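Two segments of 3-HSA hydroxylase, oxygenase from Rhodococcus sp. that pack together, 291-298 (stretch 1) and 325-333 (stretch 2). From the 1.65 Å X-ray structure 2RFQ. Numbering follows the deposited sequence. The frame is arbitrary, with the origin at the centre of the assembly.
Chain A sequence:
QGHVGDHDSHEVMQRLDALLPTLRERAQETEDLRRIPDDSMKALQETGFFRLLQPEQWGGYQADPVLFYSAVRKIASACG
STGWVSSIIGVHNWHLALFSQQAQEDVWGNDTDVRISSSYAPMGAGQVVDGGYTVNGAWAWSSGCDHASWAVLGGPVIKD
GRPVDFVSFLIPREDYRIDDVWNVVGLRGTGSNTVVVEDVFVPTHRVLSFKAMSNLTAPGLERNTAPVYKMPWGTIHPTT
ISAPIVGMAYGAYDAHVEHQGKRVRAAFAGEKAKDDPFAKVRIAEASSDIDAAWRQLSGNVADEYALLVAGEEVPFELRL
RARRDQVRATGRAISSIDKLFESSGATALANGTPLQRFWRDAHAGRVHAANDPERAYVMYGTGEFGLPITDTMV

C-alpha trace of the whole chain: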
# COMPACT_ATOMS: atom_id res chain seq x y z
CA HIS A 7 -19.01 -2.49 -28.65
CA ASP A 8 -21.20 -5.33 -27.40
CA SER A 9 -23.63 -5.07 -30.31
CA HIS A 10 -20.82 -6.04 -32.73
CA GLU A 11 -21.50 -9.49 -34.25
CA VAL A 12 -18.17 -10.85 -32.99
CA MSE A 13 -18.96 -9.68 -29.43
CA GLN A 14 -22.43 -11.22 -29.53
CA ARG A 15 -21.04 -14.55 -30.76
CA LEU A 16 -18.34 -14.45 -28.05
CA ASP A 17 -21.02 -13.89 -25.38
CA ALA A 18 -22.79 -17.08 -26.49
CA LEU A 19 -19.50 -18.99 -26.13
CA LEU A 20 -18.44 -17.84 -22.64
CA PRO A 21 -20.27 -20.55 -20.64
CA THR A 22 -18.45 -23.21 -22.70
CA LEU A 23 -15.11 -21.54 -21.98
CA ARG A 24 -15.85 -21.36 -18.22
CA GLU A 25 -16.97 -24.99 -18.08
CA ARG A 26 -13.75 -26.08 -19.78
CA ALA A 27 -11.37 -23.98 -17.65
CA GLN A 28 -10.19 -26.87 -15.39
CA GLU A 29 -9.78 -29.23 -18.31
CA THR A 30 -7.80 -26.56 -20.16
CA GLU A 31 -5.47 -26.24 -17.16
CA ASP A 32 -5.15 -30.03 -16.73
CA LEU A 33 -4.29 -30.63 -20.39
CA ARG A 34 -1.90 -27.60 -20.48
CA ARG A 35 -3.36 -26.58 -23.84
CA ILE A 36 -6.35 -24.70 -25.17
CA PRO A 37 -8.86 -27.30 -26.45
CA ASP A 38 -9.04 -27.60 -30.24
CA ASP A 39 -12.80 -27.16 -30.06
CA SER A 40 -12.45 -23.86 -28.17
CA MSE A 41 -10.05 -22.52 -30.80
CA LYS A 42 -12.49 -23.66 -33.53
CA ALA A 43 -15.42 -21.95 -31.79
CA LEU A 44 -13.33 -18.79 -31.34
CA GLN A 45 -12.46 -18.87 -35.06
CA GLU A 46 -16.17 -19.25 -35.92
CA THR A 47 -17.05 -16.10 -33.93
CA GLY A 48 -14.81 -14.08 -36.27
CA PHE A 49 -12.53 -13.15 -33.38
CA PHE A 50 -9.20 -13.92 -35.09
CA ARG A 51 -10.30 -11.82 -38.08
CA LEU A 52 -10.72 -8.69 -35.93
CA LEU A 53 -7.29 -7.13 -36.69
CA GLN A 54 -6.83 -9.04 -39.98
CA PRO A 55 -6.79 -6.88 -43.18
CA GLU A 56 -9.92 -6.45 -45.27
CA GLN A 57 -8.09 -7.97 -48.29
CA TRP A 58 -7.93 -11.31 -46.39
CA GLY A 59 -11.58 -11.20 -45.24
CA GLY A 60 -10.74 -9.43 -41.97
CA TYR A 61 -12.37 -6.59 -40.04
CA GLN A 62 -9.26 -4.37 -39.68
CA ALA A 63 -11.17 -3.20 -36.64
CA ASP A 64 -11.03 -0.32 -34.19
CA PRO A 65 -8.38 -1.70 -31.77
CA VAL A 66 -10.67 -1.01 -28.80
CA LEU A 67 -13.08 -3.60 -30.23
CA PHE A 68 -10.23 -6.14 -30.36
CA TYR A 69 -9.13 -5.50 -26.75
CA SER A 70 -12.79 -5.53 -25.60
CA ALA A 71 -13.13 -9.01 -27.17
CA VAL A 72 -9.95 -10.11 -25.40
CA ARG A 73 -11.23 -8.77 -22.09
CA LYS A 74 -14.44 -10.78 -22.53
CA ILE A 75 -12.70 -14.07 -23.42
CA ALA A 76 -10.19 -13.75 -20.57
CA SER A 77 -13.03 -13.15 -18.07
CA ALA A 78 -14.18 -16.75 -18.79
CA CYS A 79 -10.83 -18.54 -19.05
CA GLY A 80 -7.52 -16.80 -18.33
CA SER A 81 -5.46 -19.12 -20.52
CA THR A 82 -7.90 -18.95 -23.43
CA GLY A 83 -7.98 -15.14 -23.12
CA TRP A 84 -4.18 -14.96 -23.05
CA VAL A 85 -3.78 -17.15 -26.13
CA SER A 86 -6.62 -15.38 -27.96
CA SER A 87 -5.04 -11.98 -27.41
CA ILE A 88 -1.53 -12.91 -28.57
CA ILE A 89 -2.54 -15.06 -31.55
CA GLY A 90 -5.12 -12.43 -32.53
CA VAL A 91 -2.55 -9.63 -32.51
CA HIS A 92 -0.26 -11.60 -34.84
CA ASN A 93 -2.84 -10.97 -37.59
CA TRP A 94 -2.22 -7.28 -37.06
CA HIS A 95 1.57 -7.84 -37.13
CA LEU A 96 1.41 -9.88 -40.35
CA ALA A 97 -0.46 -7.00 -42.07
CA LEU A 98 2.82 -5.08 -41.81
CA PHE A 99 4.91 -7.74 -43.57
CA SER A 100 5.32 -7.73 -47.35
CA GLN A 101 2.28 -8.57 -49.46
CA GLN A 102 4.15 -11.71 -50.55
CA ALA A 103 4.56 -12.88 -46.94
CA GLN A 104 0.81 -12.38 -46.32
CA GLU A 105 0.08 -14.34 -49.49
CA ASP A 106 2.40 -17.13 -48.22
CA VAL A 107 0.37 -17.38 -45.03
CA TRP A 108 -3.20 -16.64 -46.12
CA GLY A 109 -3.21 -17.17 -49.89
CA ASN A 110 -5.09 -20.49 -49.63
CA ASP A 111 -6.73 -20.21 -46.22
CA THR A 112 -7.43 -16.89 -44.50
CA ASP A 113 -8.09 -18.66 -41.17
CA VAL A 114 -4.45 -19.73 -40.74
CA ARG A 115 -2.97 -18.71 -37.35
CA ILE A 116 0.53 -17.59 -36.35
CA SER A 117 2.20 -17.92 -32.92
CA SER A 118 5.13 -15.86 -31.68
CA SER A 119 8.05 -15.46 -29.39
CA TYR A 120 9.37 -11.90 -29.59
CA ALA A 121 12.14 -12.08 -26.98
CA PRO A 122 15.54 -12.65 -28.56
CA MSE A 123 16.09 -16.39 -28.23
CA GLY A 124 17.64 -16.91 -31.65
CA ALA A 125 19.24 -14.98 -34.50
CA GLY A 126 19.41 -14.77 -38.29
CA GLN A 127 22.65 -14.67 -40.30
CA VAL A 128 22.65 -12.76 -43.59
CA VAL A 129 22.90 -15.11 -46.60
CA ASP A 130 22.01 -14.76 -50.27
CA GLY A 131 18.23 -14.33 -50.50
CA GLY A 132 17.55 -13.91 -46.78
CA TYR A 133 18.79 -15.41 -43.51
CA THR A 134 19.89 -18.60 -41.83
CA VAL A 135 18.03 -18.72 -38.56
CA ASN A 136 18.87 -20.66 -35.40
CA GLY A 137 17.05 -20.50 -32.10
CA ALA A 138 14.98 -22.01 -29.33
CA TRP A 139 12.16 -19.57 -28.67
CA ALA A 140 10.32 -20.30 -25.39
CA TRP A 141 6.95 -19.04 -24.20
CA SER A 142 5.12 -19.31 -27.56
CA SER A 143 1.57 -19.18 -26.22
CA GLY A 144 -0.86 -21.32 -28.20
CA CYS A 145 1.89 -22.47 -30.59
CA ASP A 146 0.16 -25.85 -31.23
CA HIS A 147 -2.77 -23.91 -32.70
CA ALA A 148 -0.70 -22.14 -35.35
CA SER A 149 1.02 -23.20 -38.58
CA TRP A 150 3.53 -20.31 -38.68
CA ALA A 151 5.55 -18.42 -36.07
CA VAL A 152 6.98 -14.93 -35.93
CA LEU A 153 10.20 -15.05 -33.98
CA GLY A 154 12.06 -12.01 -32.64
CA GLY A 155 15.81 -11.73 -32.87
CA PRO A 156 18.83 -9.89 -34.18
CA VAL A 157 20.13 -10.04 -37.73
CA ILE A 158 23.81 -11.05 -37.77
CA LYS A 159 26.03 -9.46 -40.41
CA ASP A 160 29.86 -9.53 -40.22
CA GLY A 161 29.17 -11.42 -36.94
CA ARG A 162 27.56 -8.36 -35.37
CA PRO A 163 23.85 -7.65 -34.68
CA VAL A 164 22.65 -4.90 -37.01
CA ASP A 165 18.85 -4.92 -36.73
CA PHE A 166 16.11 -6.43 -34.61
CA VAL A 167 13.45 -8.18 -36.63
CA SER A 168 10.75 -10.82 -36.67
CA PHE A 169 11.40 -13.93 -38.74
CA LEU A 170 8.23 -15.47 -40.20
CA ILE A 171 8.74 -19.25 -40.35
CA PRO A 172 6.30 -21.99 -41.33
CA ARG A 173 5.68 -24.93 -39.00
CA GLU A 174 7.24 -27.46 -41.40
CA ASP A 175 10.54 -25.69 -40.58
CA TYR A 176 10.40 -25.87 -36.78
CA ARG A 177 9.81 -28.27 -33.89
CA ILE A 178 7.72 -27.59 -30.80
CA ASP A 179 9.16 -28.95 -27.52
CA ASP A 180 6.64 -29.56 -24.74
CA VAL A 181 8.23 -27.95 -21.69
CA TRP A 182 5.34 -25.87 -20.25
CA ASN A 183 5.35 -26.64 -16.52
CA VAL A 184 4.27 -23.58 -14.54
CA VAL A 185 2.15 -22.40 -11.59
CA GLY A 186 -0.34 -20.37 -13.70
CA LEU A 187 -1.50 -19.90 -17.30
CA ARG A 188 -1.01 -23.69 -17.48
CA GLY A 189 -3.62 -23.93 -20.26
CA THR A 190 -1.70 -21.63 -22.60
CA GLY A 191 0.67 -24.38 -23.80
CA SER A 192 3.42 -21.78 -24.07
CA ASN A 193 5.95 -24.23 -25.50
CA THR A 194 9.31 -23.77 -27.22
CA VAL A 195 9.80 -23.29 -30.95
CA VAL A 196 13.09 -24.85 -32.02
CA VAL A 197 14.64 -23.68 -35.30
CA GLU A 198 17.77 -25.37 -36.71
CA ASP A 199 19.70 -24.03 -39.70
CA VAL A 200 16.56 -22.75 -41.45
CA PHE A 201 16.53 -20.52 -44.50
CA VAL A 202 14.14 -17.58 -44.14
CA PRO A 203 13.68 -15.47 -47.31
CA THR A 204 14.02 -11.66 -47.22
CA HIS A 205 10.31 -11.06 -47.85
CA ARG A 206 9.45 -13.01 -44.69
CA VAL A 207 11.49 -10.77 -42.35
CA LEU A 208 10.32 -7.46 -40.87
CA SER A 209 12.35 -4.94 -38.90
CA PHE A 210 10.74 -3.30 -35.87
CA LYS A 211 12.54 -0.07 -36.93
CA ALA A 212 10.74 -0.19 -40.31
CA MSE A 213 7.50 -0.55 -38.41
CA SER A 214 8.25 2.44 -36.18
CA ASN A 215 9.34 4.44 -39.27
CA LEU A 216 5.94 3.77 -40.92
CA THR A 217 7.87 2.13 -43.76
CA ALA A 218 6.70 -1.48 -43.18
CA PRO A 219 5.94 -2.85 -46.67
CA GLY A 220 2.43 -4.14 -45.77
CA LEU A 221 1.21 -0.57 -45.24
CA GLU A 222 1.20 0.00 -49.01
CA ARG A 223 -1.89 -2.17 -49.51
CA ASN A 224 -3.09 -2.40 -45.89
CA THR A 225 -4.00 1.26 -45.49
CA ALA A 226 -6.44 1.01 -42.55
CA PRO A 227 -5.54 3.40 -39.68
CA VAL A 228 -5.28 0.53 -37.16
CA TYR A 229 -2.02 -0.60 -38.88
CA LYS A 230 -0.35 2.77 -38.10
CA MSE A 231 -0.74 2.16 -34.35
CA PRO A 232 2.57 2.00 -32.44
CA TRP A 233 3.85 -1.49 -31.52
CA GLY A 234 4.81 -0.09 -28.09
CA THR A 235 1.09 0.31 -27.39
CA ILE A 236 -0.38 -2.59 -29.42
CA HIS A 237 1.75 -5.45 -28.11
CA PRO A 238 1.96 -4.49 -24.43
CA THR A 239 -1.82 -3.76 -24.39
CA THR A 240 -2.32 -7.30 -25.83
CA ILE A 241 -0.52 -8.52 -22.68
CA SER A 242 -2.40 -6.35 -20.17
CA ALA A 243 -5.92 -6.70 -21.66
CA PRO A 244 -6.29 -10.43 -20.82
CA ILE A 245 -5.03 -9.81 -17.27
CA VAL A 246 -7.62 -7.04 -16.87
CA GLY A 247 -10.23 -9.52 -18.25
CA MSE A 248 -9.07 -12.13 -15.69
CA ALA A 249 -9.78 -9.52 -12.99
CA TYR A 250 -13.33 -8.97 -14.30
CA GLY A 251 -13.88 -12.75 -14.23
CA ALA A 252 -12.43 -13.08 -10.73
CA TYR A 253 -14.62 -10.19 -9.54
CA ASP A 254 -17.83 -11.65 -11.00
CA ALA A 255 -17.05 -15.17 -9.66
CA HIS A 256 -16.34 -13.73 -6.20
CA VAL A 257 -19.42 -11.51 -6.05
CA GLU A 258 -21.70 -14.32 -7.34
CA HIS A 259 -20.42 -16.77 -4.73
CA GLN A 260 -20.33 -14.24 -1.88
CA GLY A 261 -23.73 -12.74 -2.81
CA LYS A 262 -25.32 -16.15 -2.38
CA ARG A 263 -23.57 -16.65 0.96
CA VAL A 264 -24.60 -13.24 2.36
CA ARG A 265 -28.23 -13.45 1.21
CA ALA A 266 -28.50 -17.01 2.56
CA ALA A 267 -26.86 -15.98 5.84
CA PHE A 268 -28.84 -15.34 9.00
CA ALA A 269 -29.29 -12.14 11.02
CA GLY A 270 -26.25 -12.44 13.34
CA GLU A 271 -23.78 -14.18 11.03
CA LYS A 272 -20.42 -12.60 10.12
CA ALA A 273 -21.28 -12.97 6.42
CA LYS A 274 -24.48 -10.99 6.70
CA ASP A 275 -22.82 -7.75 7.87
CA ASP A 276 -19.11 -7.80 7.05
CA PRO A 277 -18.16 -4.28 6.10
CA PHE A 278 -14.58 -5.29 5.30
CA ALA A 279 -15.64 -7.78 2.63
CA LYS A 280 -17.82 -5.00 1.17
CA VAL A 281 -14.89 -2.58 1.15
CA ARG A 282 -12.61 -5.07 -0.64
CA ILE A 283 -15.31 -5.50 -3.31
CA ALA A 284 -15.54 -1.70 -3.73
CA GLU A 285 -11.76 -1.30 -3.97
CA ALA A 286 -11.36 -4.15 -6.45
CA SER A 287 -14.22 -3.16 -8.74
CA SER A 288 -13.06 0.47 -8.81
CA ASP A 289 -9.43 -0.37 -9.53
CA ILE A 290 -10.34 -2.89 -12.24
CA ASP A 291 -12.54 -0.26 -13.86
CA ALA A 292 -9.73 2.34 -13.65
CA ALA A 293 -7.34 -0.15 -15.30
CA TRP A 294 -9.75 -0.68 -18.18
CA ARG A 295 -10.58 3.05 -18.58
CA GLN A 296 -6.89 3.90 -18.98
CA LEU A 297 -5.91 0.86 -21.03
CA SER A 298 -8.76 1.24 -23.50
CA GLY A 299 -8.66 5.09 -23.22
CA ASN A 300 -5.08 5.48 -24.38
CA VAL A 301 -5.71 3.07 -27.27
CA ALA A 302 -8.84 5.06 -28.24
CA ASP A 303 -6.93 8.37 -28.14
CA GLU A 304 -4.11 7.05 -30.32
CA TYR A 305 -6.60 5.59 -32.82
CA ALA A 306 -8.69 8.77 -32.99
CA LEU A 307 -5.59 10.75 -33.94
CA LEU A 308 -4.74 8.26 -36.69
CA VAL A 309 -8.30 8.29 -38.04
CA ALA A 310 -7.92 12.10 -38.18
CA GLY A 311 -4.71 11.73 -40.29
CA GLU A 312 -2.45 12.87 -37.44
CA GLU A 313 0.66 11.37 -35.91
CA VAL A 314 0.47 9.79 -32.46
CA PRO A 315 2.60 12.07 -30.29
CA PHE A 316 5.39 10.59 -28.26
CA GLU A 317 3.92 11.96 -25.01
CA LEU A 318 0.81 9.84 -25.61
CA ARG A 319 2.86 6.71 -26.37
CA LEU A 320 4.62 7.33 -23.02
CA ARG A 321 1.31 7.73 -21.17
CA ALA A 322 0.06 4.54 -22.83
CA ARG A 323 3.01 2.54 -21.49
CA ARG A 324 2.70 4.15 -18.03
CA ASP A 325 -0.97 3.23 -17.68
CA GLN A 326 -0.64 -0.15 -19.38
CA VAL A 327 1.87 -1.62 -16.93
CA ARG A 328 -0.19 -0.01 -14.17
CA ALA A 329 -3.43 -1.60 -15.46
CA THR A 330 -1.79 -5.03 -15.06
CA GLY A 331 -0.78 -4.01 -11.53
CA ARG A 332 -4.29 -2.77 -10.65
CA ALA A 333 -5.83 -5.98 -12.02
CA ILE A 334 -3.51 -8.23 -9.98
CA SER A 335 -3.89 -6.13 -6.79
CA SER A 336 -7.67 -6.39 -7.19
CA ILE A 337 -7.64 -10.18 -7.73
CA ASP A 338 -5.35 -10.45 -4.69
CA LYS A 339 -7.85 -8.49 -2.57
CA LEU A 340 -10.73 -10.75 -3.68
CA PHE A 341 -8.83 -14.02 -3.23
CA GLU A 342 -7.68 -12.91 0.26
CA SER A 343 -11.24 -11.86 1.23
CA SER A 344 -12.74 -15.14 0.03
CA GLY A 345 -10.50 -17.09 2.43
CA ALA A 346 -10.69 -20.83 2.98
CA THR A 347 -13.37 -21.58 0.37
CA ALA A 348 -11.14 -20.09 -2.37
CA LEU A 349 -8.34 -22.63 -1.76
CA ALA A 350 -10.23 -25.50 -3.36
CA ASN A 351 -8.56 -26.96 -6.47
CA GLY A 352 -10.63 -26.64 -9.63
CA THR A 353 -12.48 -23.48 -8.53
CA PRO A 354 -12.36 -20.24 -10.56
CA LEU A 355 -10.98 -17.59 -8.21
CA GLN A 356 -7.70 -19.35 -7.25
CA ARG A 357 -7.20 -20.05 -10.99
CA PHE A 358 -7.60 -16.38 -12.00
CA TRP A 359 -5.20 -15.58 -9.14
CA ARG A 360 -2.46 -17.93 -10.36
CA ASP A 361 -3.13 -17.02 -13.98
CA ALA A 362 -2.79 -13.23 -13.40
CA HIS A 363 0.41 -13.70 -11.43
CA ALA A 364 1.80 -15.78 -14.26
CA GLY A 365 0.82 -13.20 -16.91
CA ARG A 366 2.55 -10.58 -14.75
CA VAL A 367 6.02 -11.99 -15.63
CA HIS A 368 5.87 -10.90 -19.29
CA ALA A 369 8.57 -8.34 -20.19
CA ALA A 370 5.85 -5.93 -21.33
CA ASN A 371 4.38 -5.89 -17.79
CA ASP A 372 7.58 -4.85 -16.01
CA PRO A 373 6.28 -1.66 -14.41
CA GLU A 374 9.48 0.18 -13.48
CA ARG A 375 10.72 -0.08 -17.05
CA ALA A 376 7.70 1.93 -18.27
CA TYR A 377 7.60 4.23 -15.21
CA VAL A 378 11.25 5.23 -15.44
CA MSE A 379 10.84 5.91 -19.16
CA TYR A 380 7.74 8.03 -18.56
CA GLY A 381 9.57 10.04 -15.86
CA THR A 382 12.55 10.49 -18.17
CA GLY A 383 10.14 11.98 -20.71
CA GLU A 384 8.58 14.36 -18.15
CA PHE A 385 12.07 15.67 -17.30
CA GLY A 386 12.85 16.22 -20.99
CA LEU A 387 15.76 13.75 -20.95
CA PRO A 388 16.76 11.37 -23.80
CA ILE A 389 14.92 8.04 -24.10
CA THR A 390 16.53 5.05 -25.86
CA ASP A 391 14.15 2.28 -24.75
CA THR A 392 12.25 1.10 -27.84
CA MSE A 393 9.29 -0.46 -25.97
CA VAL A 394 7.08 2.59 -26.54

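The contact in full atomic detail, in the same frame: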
# COMPACT_ATOMS: atom_id res chain seq x y z
N ASP A 291 -11.95 -1.19 -12.91
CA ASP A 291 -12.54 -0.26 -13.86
C ASP A 291 -11.51 0.82 -14.28
O ASP A 291 -11.42 1.20 -15.46
CB ASP A 291 -13.75 0.41 -13.22
CG ASP A 291 -14.37 1.45 -14.13
OD1 ASP A 291 -15.08 1.06 -15.08
OD2 ASP A 291 -14.12 2.66 -13.91
N ALA A 292 -10.74 1.32 -13.32
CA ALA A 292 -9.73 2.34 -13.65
C ALA A 292 -8.71 1.78 -14.65
O ALA A 292 -8.33 2.45 -15.62
CB ALA A 292 -9.02 2.82 -12.39
N ALA A 293 -8.27 0.55 -14.40
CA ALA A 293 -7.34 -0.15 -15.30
C ALA A 293 -7.89 -0.18 -16.71
O ALA A 293 -7.21 0.21 -17.65
CB ALA A 293 -7.08 -1.56 -14.80
N TRP A 294 -9.13 -0.62 -16.86
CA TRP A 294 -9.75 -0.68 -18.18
C TRP A 294 -9.94 0.71 -18.83
O TRP A 294 -9.66 0.88 -20.00
CB TRP A 294 -11.09 -1.42 -18.11
CG TRP A 294 -11.72 -1.51 -19.47
CD1 TRP A 294 -12.84 -0.84 -19.90
CD2 TRP A 294 -11.23 -2.24 -20.60
NE1 TRP A 294 -13.09 -1.14 -21.24
CE2 TRP A 294 -12.11 -1.99 -21.68
CE3 TRP A 294 -10.12 -3.09 -20.80
CZ2 TRP A 294 -11.94 -2.57 -22.96
CZ3 TRP A 294 -9.95 -3.68 -22.08
CH2 TRP A 294 -10.86 -3.40 -23.13
N ARG A 295 -10.39 1.68 -18.04
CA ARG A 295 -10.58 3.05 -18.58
C ARG A 295 -9.29 3.59 -19.16
O ARG A 295 -9.30 4.13 -20.26
CB ARG A 295 -11.08 3.98 -17.50
CG ARG A 295 -12.58 3.84 -17.23
CD ARG A 295 -12.99 4.91 -16.24
NE ARG A 295 -14.36 4.72 -15.74
CZ ARG A 295 -15.45 5.19 -16.36
NH1 ARG A 295 -15.35 5.90 -17.48
NH2 ARG A 295 -16.65 4.95 -15.85
N GLN A 296 -8.18 3.40 -18.44
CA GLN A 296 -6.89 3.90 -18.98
C GLN A 296 -6.38 3.06 -20.14
O GLN A 296 -5.93 3.60 -21.17
CB GLN A 296 -5.85 3.95 -17.86
CG GLN A 296 -6.26 4.95 -16.79
CD GLN A 296 -5.18 5.20 -15.77
OE1 GLN A 296 -4.68 4.26 -15.13
NE2 GLN A 296 -4.80 6.48 -15.62
N LEU A 297 -6.44 1.74 -19.99
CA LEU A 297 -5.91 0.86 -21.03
C LEU A 297 -6.65 1.04 -22.35
O LEU A 297 -6.02 1.21 -23.40
CB LEU A 297 -5.99 -0.61 -20.57
CG LEU A 297 -5.21 -1.58 -21.45
CD1 LEU A 297 -3.68 -1.45 -21.20
CD2 LEU A 297 -5.66 -2.97 -21.12
N SER A 298 -7.97 1.02 -22.30
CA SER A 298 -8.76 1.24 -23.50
C SER A 298 -8.73 2.72 -23.94
O SER A 298 -8.72 3.03 -25.15
CB SER A 298 -10.18 0.72 -23.28
OG SER A 298 -10.91 1.50 -22.35
N ASP A 325 0.31 3.72 -18.16
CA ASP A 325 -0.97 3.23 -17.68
C ASP A 325 -1.17 1.75 -17.95
O ASP A 325 -1.95 1.10 -17.26
CB ASP A 325 -2.09 4.05 -18.34
CG ASP A 325 -2.11 5.52 -17.88
OD1 ASP A 325 -1.55 5.84 -16.80
OD2 ASP A 325 -2.69 6.34 -18.62
N GLN A 326 -0.50 1.24 -18.98
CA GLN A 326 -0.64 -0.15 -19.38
C GLN A 326 0.02 -1.10 -18.36
O GLN A 326 -0.61 -2.04 -17.86
CB GLN A 326 -0.11 -0.38 -20.80
CG GLN A 326 0.09 -1.86 -21.14
CD GLN A 326 1.51 -2.28 -20.93
OE1 GLN A 326 2.44 -1.53 -21.25
NE2 GLN A 326 1.72 -3.49 -20.38
N VAL A 327 1.28 -0.83 -18.01
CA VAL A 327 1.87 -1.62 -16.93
C VAL A 327 1.06 -1.45 -15.63
O VAL A 327 0.84 -2.41 -14.88
CB VAL A 327 3.38 -1.33 -16.71
CG1 VAL A 327 4.18 -1.58 -18.01
CG2 VAL A 327 3.61 0.08 -16.17
N ARG A 328 0.58 -0.23 -15.40
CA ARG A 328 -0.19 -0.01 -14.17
C ARG A 328 -1.52 -0.76 -14.17
O ARG A 328 -1.96 -1.22 -13.12
CB ARG A 328 -0.42 1.48 -13.91
CG ARG A 328 -0.67 1.76 -12.40
CD ARG A 328 -0.25 3.22 -12.06
NE ARG A 328 -0.37 3.60 -10.64
CZ ARG A 328 0.48 3.22 -9.69
NH1 ARG A 328 1.52 2.42 -9.97
NH2 ARG A 328 0.30 3.62 -8.43
N ALA A 329 -2.15 -0.89 -15.34
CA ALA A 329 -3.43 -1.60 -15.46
C ALA A 329 -3.23 -3.07 -15.05
O ALA A 329 -4.05 -3.63 -14.31
CB ALA A 329 -3.93 -1.53 -16.88
N THR A 330 -2.13 -3.67 -15.51
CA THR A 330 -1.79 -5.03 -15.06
C THR A 330 -1.67 -5.07 -13.54
O THR A 330 -2.25 -5.93 -12.88
CB THR A 330 -0.49 -5.50 -15.72
OG1 THR A 330 -0.77 -5.71 -17.12
CG2 THR A 330 0.04 -6.80 -15.07
N GLY A 331 -0.94 -4.10 -12.99
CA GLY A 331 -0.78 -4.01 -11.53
C GLY A 331 -2.10 -3.86 -10.79
O GLY A 331 -2.31 -4.53 -9.77
N ARG A 332 -2.98 -2.98 -11.28
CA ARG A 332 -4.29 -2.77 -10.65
C ARG A 332 -5.13 -4.06 -10.70
O ARG A 332 -5.82 -4.41 -9.74
CB ARG A 332 -5.06 -1.66 -11.36
CG ARG A 332 -4.43 -0.25 -11.23
CD ARG A 332 -5.42 0.80 -11.75
NE ARG A 332 -4.72 1.95 -12.34
CZ ARG A 332 -4.27 3.01 -11.67
NH1 ARG A 332 -3.66 4.00 -12.32
NH2 ARG A 332 -4.38 3.06 -10.35
N ALA A 333 -5.08 -4.73 -11.84
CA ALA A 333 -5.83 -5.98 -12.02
C ALA A 333 -5.37 -7.04 -11.02
O ALA A 333 -6.19 -7.68 -10.35
CB ALA A 333 -5.72 -6.47 -13.45
O HOH W 1 -4.13 1.61 -15.24

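Residues 291-298 and 325-333 each lie within a longer helix, and the two run nearly antiparallel, their axes crossing at -160° and approaching to 8.5 Å. The closest backbone register is at a pair of alanines: the CA atoms of Ala-293 and Ala-329 are 4.2 Å apart, and Ala-293 CB meets Ala-329 CB at 3.8 Å. Each points its methyl group toward the partner helix, and Ala-293 CB also rests 3.7 Å from the carbonyl O of Ala-329. The two methyls pack against each other, and these small side chains accompany the close backbone approach.

Longer side chains flank this point. Leu-297 leaves its helix sideways, but its t,p conformation (chi1 -168°, chi2 75°) brings CD1 to 3.7 Å from Gln-326 CB, while its own CB lies 4.3 Å from Ala-329 CB. Gln-326 contributes its aliphatic base here; with chi1 at 166° and chi2 between wells at -96°, its amide end leads away and hydrogen-bonds outside this contact.

The polar part of the interface centres on Gln-296 and Arg-332, both directed toward the opposing helix. Gln-296 is extended after an m chi1 (-64°, then -171°), and Arg-332 begins similarly (-66°, -169°). Arg-332 thereby lays its chain along the alanines, with CD 4.2 Å from Ala-292 CB, before its NH1 donates a 3.0 Å hydrogen bond to Gln-296 OE1, which lies at the guanidinium edge. A water reinforces this link, donating to Gln-296 OE1 (2.7 Å) and to the backbone O of Asp-325 (3.0 Å) and accepting from Arg-332 NE (3.0 Å). Gln-296 NE2 and Arg-332 NH2 are satisfied elsewhere in the structure. Gln-296 NE2 approaches Asp-325 OD1 at 3.5 Å.

Asp-291 and Arg-295, beyond reach of the second helix, form their own salt bridge (NE to OD2, 2.8 Å). Altogether the contact buries 397 Å².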